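Local atomic coordinates of PurR transcriptional regulator (Vibrio parahaemolyticus, PDB entry 3D8U), a protein that probably acts as a DNA-binding transcription factor of the LacI/PurR family, recognising regulatory DNA sequences to control gene expression. Residues B[182-193]-B[211-222]; B[113-121]-B[266-274]. One frame throughout, in Å; residues are numbered along the deposited sequence.

Interaction 1 of 2, residues B[182-193]-B[211-222]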
# COMPACT_ATOMS: atom_id res chain seq x y z
N LEU B 182 31.09 -0.80 6.83
CA LEU B 182 29.65 -0.59 7.12
C LEU B 182 29.13 -1.73 7.94
O LEU B 182 29.48 -2.86 7.65
CB LEU B 182 28.85 -0.56 5.83
CG LEU B 182 27.34 -0.56 6.02
CD1 LEU B 182 26.86 0.86 6.19
CD2 LEU B 182 26.60 -1.21 4.87
N ASN B 183 28.32 -1.46 8.96
CA ASN B 183 27.81 -2.53 9.81
C ASN B 183 26.43 -2.34 10.44
O ASN B 183 26.02 -3.13 11.29
CB ASN B 183 28.84 -2.93 10.86
CG ASN B 183 28.92 -1.98 12.02
OD1 ASN B 183 28.01 -1.21 12.27
ND2 ASN B 183 30.00 -2.04 12.74
N ALA B 184 25.72 -1.30 10.05
CA ALA B 184 24.27 -1.22 10.26
C ALA B 184 23.56 -0.33 9.22
O ALA B 184 24.22 0.50 8.54
CB ALA B 184 23.95 -0.76 11.68
N LEU B 185 22.25 -0.46 9.11
CA LEU B 185 21.50 0.36 8.19
C LEU B 185 20.28 1.01 8.82
O LEU B 185 19.54 0.35 9.56
CB LEU B 185 21.03 -0.53 7.06
CG LEU B 185 21.53 -0.37 5.64
CD1 LEU B 185 22.89 0.23 5.60
CD2 LEU B 185 21.51 -1.75 4.98
N VAL B 186 20.04 2.28 8.52
CA VAL B 186 18.76 2.90 8.86
C VAL B 186 17.98 3.02 7.57
O VAL B 186 18.43 3.67 6.65
CB VAL B 186 18.89 4.33 9.44
CG1 VAL B 186 17.52 4.89 9.77
CG2 VAL B 186 19.76 4.37 10.67
N CYS B 187 16.82 2.41 7.49
CA CYS B 187 16.01 2.54 6.31
C CYS B 187 14.82 3.44 6.56
O CYS B 187 14.07 3.25 7.56
CB CYS B 187 15.48 1.18 5.93
SG CYS B 187 16.80 0.11 5.53
N SER B 188 14.59 4.37 5.64
CA SER B 188 13.49 5.28 5.79
C SER B 188 12.12 4.57 5.79
O SER B 188 11.16 5.08 6.41
CB SER B 188 13.52 6.31 4.68
OG SER B 188 13.00 5.74 3.51
N HIS B 189 12.06 3.42 5.13
CA HIS B 189 10.80 2.77 4.79
C HIS B 189 10.92 1.28 4.90
O HIS B 189 12.00 0.71 4.73
CB HIS B 189 10.43 3.04 3.33
CG HIS B 189 9.80 4.36 3.09
ND1 HIS B 189 10.47 5.54 3.30
CD2 HIS B 189 8.57 4.68 2.64
CE1 HIS B 189 9.67 6.54 2.99
NE2 HIS B 189 8.51 6.05 2.59
N GLU B 190 9.79 0.63 5.09
CA GLU B 190 9.79 -0.80 5.32
C GLU B 190 10.14 -1.62 4.09
O GLU B 190 10.83 -2.63 4.21
CB GLU B 190 8.46 -1.23 5.90
CG GLU B 190 8.48 -2.52 6.66
CD GLU B 190 7.10 -3.01 6.88
OE1 GLU B 190 6.27 -2.87 5.94
OE2 GLU B 190 6.83 -3.52 7.99
N GLU B 191 9.68 -1.18 2.92
CA GLU B 191 10.11 -1.81 1.63
C GLU B 191 11.63 -1.81 1.49
O GLU B 191 12.24 -2.81 1.12
CB GLU B 191 9.51 -1.12 0.42
CG GLU B 191 8.02 -1.15 0.42
CD GLU B 191 7.38 0.22 0.60
OE1 GLU B 191 7.69 0.99 1.56
OE2 GLU B 191 6.51 0.51 -0.27
N ILE B 192 12.23 -0.68 1.83
CA ILE B 192 13.66 -0.52 1.76
C ILE B 192 14.39 -1.53 2.65
O ILE B 192 15.30 -2.23 2.21
CB ILE B 192 14.00 0.91 2.14
CG1 ILE B 192 13.39 1.83 1.08
CG2 ILE B 192 15.49 1.09 2.30
CD1 ILE B 192 13.24 3.28 1.47
N ALA B 193 13.95 -1.64 3.89
CA ALA B 193 14.61 -2.47 4.86
C ALA B 193 14.45 -3.91 4.44
O ALA B 193 15.27 -4.74 4.78
CB ALA B 193 13.97 -2.26 6.20
N ILE B 211 25.67 -7.08 9.66
CA ILE B 211 24.95 -5.85 9.48
C ILE B 211 23.70 -5.88 10.39
O ILE B 211 22.97 -6.89 10.45
CB ILE B 211 24.67 -5.67 7.99
CG1 ILE B 211 25.95 -5.10 7.33
CG2 ILE B 211 23.44 -4.79 7.76
CD1 ILE B 211 26.04 -5.23 5.83
N ALA B 212 23.53 -4.80 11.16
CA ALA B 212 22.29 -4.62 11.89
C ALA B 212 21.33 -3.77 11.07
O ALA B 212 21.77 -2.93 10.30
CB ALA B 212 22.58 -3.96 13.20
N ILE B 213 20.03 -3.94 11.22
CA ILE B 213 19.10 -3.17 10.39
C ILE B 213 18.01 -2.52 11.23
O ILE B 213 17.48 -3.13 12.18
CB ILE B 213 18.45 -4.07 9.27
CG1 ILE B 213 19.46 -4.43 8.16
CG2 ILE B 213 17.27 -3.37 8.61
CD1 ILE B 213 19.00 -5.56 7.21
N ILE B 214 17.61 -1.30 10.89
CA ILE B 214 16.50 -0.71 11.64
C ILE B 214 15.59 0.11 10.72
O ILE B 214 16.07 0.95 9.95
CB ILE B 214 17.01 0.13 12.85
CG1 ILE B 214 15.83 0.46 13.77
CG2 ILE B 214 17.87 1.35 12.39
CD1 ILE B 214 16.07 1.54 14.75
N CYS B 215 14.29 -0.14 10.79
CA CYS B 215 13.37 0.48 9.83
C CYS B 215 12.69 1.64 10.48
O CYS B 215 12.37 1.58 11.66
CB CYS B 215 12.33 -0.51 9.35
SG CYS B 215 10.99 0.23 8.38
N LEU B 216 12.45 2.70 9.73
CA LEU B 216 11.93 3.93 10.35
C LEU B 216 10.40 4.01 10.41
O LEU B 216 9.85 4.96 10.96
CB LEU B 216 12.49 5.14 9.60
CG LEU B 216 13.57 6.01 10.25
CD1 LEU B 216 14.46 5.28 11.27
CD2 LEU B 216 14.43 6.68 9.18
N GLU B 217 9.73 3.01 9.82
CA GLU B 217 8.28 3.00 9.72
C GLU B 217 7.84 1.59 9.42
O GLU B 217 7.40 1.28 8.32
CB GLU B 217 7.77 3.96 8.63
CG GLU B 217 6.28 4.25 8.73
CD GLU B 217 5.62 4.66 7.40
OE1 GLU B 217 6.05 4.18 6.30
OE2 GLU B 217 4.63 5.45 7.46
N GLY B 218 7.99 0.71 10.41
CA GLY B 218 7.61 -0.70 10.27
C GLY B 218 6.12 -0.98 10.42
O GLY B 218 5.36 -0.18 10.94
N SER B 219 5.72 -2.13 9.93
CA SER B 219 4.38 -2.62 10.08
C SER B 219 4.56 -4.09 10.44
O SER B 219 5.69 -4.57 10.55
CB SER B 219 3.66 -2.52 8.73
OG SER B 219 3.84 -3.70 7.94
N SER B 220 3.46 -4.81 10.55
CA SER B 220 3.55 -6.25 10.79
C SER B 220 4.36 -6.93 9.70
O SER B 220 4.86 -8.04 9.90
CB SER B 220 2.15 -6.84 10.83
OG SER B 220 1.57 -6.66 9.56
N MSE B 221 4.49 -6.26 8.57
CA MSE B 221 5.22 -6.83 7.42
C MSE B 221 6.62 -7.17 7.81
O MSE B 221 7.05 -8.30 7.65
CB MSE B 221 5.20 -5.86 6.24
CG MSE B 221 6.40 -5.93 5.34
SE MSE B 221 6.39 -7.30 3.97
CE MSE B 221 4.70 -6.89 3.05
N GLY B 222 7.29 -6.18 8.38
CA GLY B 222 8.66 -6.28 8.79
C GLY B 222 8.75 -7.05 10.06
O GLY B 222 9.71 -7.75 10.27

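Interaction 2 of 2, residues B[113-121]-B[266-274]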
# COMPACT_ATOMS: atom_id res chain seq x y z
N ARG B 113 20.29 6.39 17.78
CA ARG B 113 21.01 6.19 19.06
C ARG B 113 20.94 4.70 19.41
O ARG B 113 21.87 4.15 20.01
CB ARG B 113 20.40 6.96 20.23
CG ARG B 113 20.39 8.44 20.14
CD ARG B 113 20.16 9.04 21.56
NE ARG B 113 19.86 10.47 21.51
CZ ARG B 113 19.70 11.28 22.56
NH1 ARG B 113 19.84 10.84 23.82
NH2 ARG B 113 19.40 12.56 22.35
N HIS B 114 19.84 4.06 19.04
CA HIS B 114 19.67 2.67 19.38
C HIS B 114 20.86 1.85 18.86
O HIS B 114 21.59 1.28 19.65
CB HIS B 114 18.33 2.15 18.88
CG HIS B 114 18.14 0.68 19.09
ND1 HIS B 114 18.43 0.05 20.29
CD2 HIS B 114 17.69 -0.29 18.27
CE1 HIS B 114 18.18 -1.24 20.18
NE2 HIS B 114 17.73 -1.47 18.96
N LEU B 115 21.05 1.82 17.54
CA LEU B 115 22.22 1.19 16.91
C LEU B 115 23.53 1.53 17.65
O LEU B 115 24.33 0.65 17.99
CB LEU B 115 22.35 1.66 15.46
CG LEU B 115 21.25 1.24 14.47
CD1 LEU B 115 21.45 1.84 13.12
CD2 LEU B 115 21.16 -0.25 14.31
N ILE B 116 23.75 2.81 17.91
CA ILE B 116 24.90 3.21 18.66
C ILE B 116 24.90 2.67 20.10
O ILE B 116 25.88 2.06 20.52
CB ILE B 116 25.06 4.73 18.63
CG1 ILE B 116 25.01 5.23 17.18
CG2 ILE B 116 26.39 5.15 19.27
CD1 ILE B 116 24.94 6.75 17.04
N GLU B 117 23.84 2.88 20.88
CA GLU B 117 23.85 2.33 22.25
C GLU B 117 24.07 0.83 22.17
O GLU B 117 24.66 0.23 23.06
CB GLU B 117 22.56 2.62 23.03
CG GLU B 117 22.27 4.08 23.23
CD GLU B 117 20.79 4.37 23.42
OE1 GLU B 117 20.45 5.29 24.20
OE2 GLU B 117 19.96 3.69 22.77
N GLN B 118 23.61 0.24 21.08
CA GLN B 118 23.72 -1.18 20.86
C GLN B 118 25.09 -1.66 20.45
O GLN B 118 25.34 -2.85 20.40
CB GLN B 118 22.74 -1.59 19.75
CG GLN B 118 21.33 -1.85 20.26
CD GLN B 118 21.31 -2.96 21.24
OE1 GLN B 118 21.46 -2.74 22.44
NE2 GLN B 118 21.20 -4.18 20.74
N GLY B 119 25.98 -0.74 20.08
CA GLY B 119 27.30 -1.13 19.65
C GLY B 119 27.56 -1.08 18.16
O GLY B 119 28.69 -1.22 17.74
N PHE B 120 26.53 -0.86 17.35
CA PHE B 120 26.69 -0.78 15.90
C PHE B 120 27.04 0.65 15.48
O PHE B 120 26.17 1.49 15.18
CB PHE B 120 25.44 -1.27 15.20
CG PHE B 120 25.04 -2.66 15.60
CD1 PHE B 120 24.01 -2.87 16.53
CD2 PHE B 120 25.69 -3.77 15.06
CE1 PHE B 120 23.63 -4.15 16.92
CE2 PHE B 120 25.34 -5.04 15.45
CZ PHE B 120 24.30 -5.25 16.37
N LYS B 121 28.32 0.95 15.45
CA LYS B 121 28.72 2.33 15.30
C LYS B 121 28.97 2.81 13.85
O LYS B 121 29.39 3.97 13.65
CB LYS B 121 29.93 2.63 16.21
CG LYS B 121 29.57 2.53 17.72
CD LYS B 121 30.76 2.74 18.63
CE LYS B 121 30.31 3.46 19.90
NZ LYS B 121 31.33 4.48 20.43
N LEU B 266 9.38 2.20 19.61
CA LEU B 266 10.48 1.42 19.07
C LEU B 266 10.44 -0.07 19.49
O LEU B 266 11.04 -0.45 20.51
CB LEU B 266 11.80 2.01 19.54
CG LEU B 266 13.10 1.86 18.74
CD1 LEU B 266 14.23 1.48 19.66
CD2 LEU B 266 12.99 0.85 17.62
N LYS B 267 9.77 -0.89 18.69
CA LYS B 267 9.85 -2.37 18.74
C LYS B 267 11.27 -2.93 18.49
O LYS B 267 11.73 -3.01 17.33
CB LYS B 267 8.90 -2.97 17.68
CG LYS B 267 7.46 -2.53 17.81
CD LYS B 267 6.94 -2.81 19.23
CE LYS B 267 5.70 -2.01 19.53
NZ LYS B 267 4.95 -2.68 20.66
N ARG B 268 11.96 -3.31 19.56
CA ARG B 268 13.30 -3.88 19.45
C ARG B 268 13.15 -5.34 19.09
O ARG B 268 12.54 -6.08 19.84
CB ARG B 268 14.02 -3.77 20.78
CG ARG B 268 14.20 -2.35 21.27
CD ARG B 268 13.96 -2.24 22.77
NE ARG B 268 14.63 -1.06 23.32
CZ ARG B 268 14.13 0.18 23.31
NH1 ARG B 268 14.84 1.18 23.81
NH2 ARG B 268 12.93 0.42 22.79
N ARG B 269 13.66 -5.76 17.92
CA ARG B 269 13.61 -7.18 17.51
C ARG B 269 14.98 -7.70 17.11
O ARG B 269 15.99 -7.13 17.52
CB ARG B 269 12.64 -7.40 16.35
CG ARG B 269 11.51 -6.45 16.33
CD ARG B 269 10.65 -6.89 15.22
NE ARG B 269 9.74 -5.86 14.74
CZ ARG B 269 8.55 -5.61 15.27
NH1 ARG B 269 8.12 -6.31 16.32
NH2 ARG B 269 7.80 -4.67 14.73
N ALA B 270 15.03 -8.76 16.30
CA ALA B 270 16.31 -9.42 16.03
C ALA B 270 17.33 -8.49 15.41
O ALA B 270 18.46 -8.42 15.89
CB ALA B 270 16.15 -10.64 15.22
N SER B 271 16.95 -7.75 14.37
CA SER B 271 17.94 -7.12 13.51
C SER B 271 18.80 -6.06 14.20
O SER B 271 19.69 -5.46 13.56
CB SER B 271 17.26 -6.51 12.31
OG SER B 271 16.53 -5.37 12.72
N THR B 272 18.53 -5.79 15.49
CA THR B 272 19.46 -4.98 16.28
C THR B 272 19.89 -5.61 17.56
O THR B 272 20.37 -4.90 18.43
CB THR B 272 18.96 -3.55 16.62
OG1 THR B 272 17.83 -3.61 17.49
CG2 THR B 272 18.62 -2.79 15.37
N ALA B 273 19.74 -6.92 17.68
CA ALA B 273 19.91 -7.56 18.99
C ALA B 273 21.38 -7.88 19.25
O ALA B 273 22.21 -7.83 18.34
CB ALA B 273 19.07 -8.77 19.09
N ILE B 274 21.70 -8.19 20.50
CA ILE B 274 23.06 -8.54 20.86
C ILE B 274 23.05 -9.58 21.96
O ILE B 274 22.43 -9.38 23.00
CB ILE B 274 23.87 -7.28 21.26
CG1 ILE B 274 25.25 -7.68 21.80
CG2 ILE B 274 23.08 -6.43 22.25
CD1 ILE B 274 25.92 -6.63 22.77

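Interaction 1 of 2, residues B[182-193]-B[211-222]
The carboxylate of Glu190 reaches across to the first turn of the helix starting at Ser220, where its OE2 accepts three hydrogen bonds. Ser219 N lies 2.6 Å from Glu190 OE2 and Gly222 N 2.7 Å from the same oxygen, both donors standing well above the carboxylate plane, while Ser219 OG donates to the syn lone pair of OE2. A carboxylate held among backbone N-H groups at a helix start would probably be stabilised as the anion. With CG anti to the backbone N (chi1 -158°) and the chain extended beyond it, Glu190 spans from its own helix to the next, its CB passing the sulfur of Cys215. That sulfur accepts the N-H of Glu217. Glu217 itself turns its carboxylate to Tyr236 OH.

Upstream, strands 184-187 and 212-215 run parallel, their axes 12° apart. A ladder of backbone bonds joins them, from Ala212 N to Asn183 O at one end to Leu216 N to Cys187 O at the other. On one face Ala184 meets Ala212 and Val186 lies alongside Ile214, CG2 to CG2 at 4.0 Å; Val186 CG1 also touches Leu216 CD1 at 3.4 Å. On the other face Leu185 pairs with Ile213, and the methyl of Ala193, one helical turn beyond His189, rests on Cys215 CB at 4.0 Å.

The contact belongs to a beta-alpha-beta unit, strand 184-187, helix 190-203 and strand 212-215, in the parallel sheet of a periplasmic-binding-protein-like domain. Strand 123-128 adjoins strand 184-187 on its far side, helices 104-117 and 133-148 cover the Val186 face, and helix 190-203 packs on the Leu185 face.

Interaction 2 of 2, residues B[113-121]-B[266-274]
His114 and Gln118, four residues apart near the C-terminal end of helix 104-117, both bond to a single residue, Thr272: one takes its hydroxyl, the other its backbone carbonyl. The imidazole meets the threonine edge-on, His114 NE2 lying 2.6 Å from Thr272 OG1, which is also hydrogen-bonded to Thr230 OG1. A chi1 of 175°, which places CG across from the backbone N, swings this ring toward the C-terminal segment, where Leu266 CD1 sits over one face in a CH-pi contact, 4.3 Å from the ring centroid. Gln118 folds at chi2 (-61°) and sends NE2 to Thr272 O at 2.6 Å; Thr272 O lies close to the plane of the Gln118 amide, and NE2 in turn arrives in the carbonyl plane of Thr272.

Directly after Gln118 the helix closes with a Schellman motif at Gly119, whose positive phi turns the chain toward strand 123-128 of the periplasmic-binding-protein-like domain. Phe120, just beyond, presents its ring edge to the tail, with CE1 3.7 Å from Thr272 O and CZ near Ala273 O. Leu115 CD2 packs on Thr272 CG2 at 3.7 Å, the two side chains crossing at about a right angle, and Ile274 CG2 lies against the amide of Gln118 at 3.3 Å from NE2.

In the fold
Interactions 1 and 2 lie in the same periplasmic-binding-protein-like domain, their centres about 11 Å apart. Along the chain the order is 113-121, 182-193, 211-222 and 266-274, so the strand pairing of interaction 1 is nested inside the loop that interaction 2 closes. They meet at strand 212-215, one of the two outermost strands of the four-stranded parallel sheet within this chain: Ser271 OG probably hydrogen-bonds to Ile213 O, and Phe120 packs on the methyl of Ala212. Leu115 of helix 104-117 also touches side chains of both strands. The C-terminal tail thus runs beside the sheet's edge strand while tied to the helix covering one sheet face.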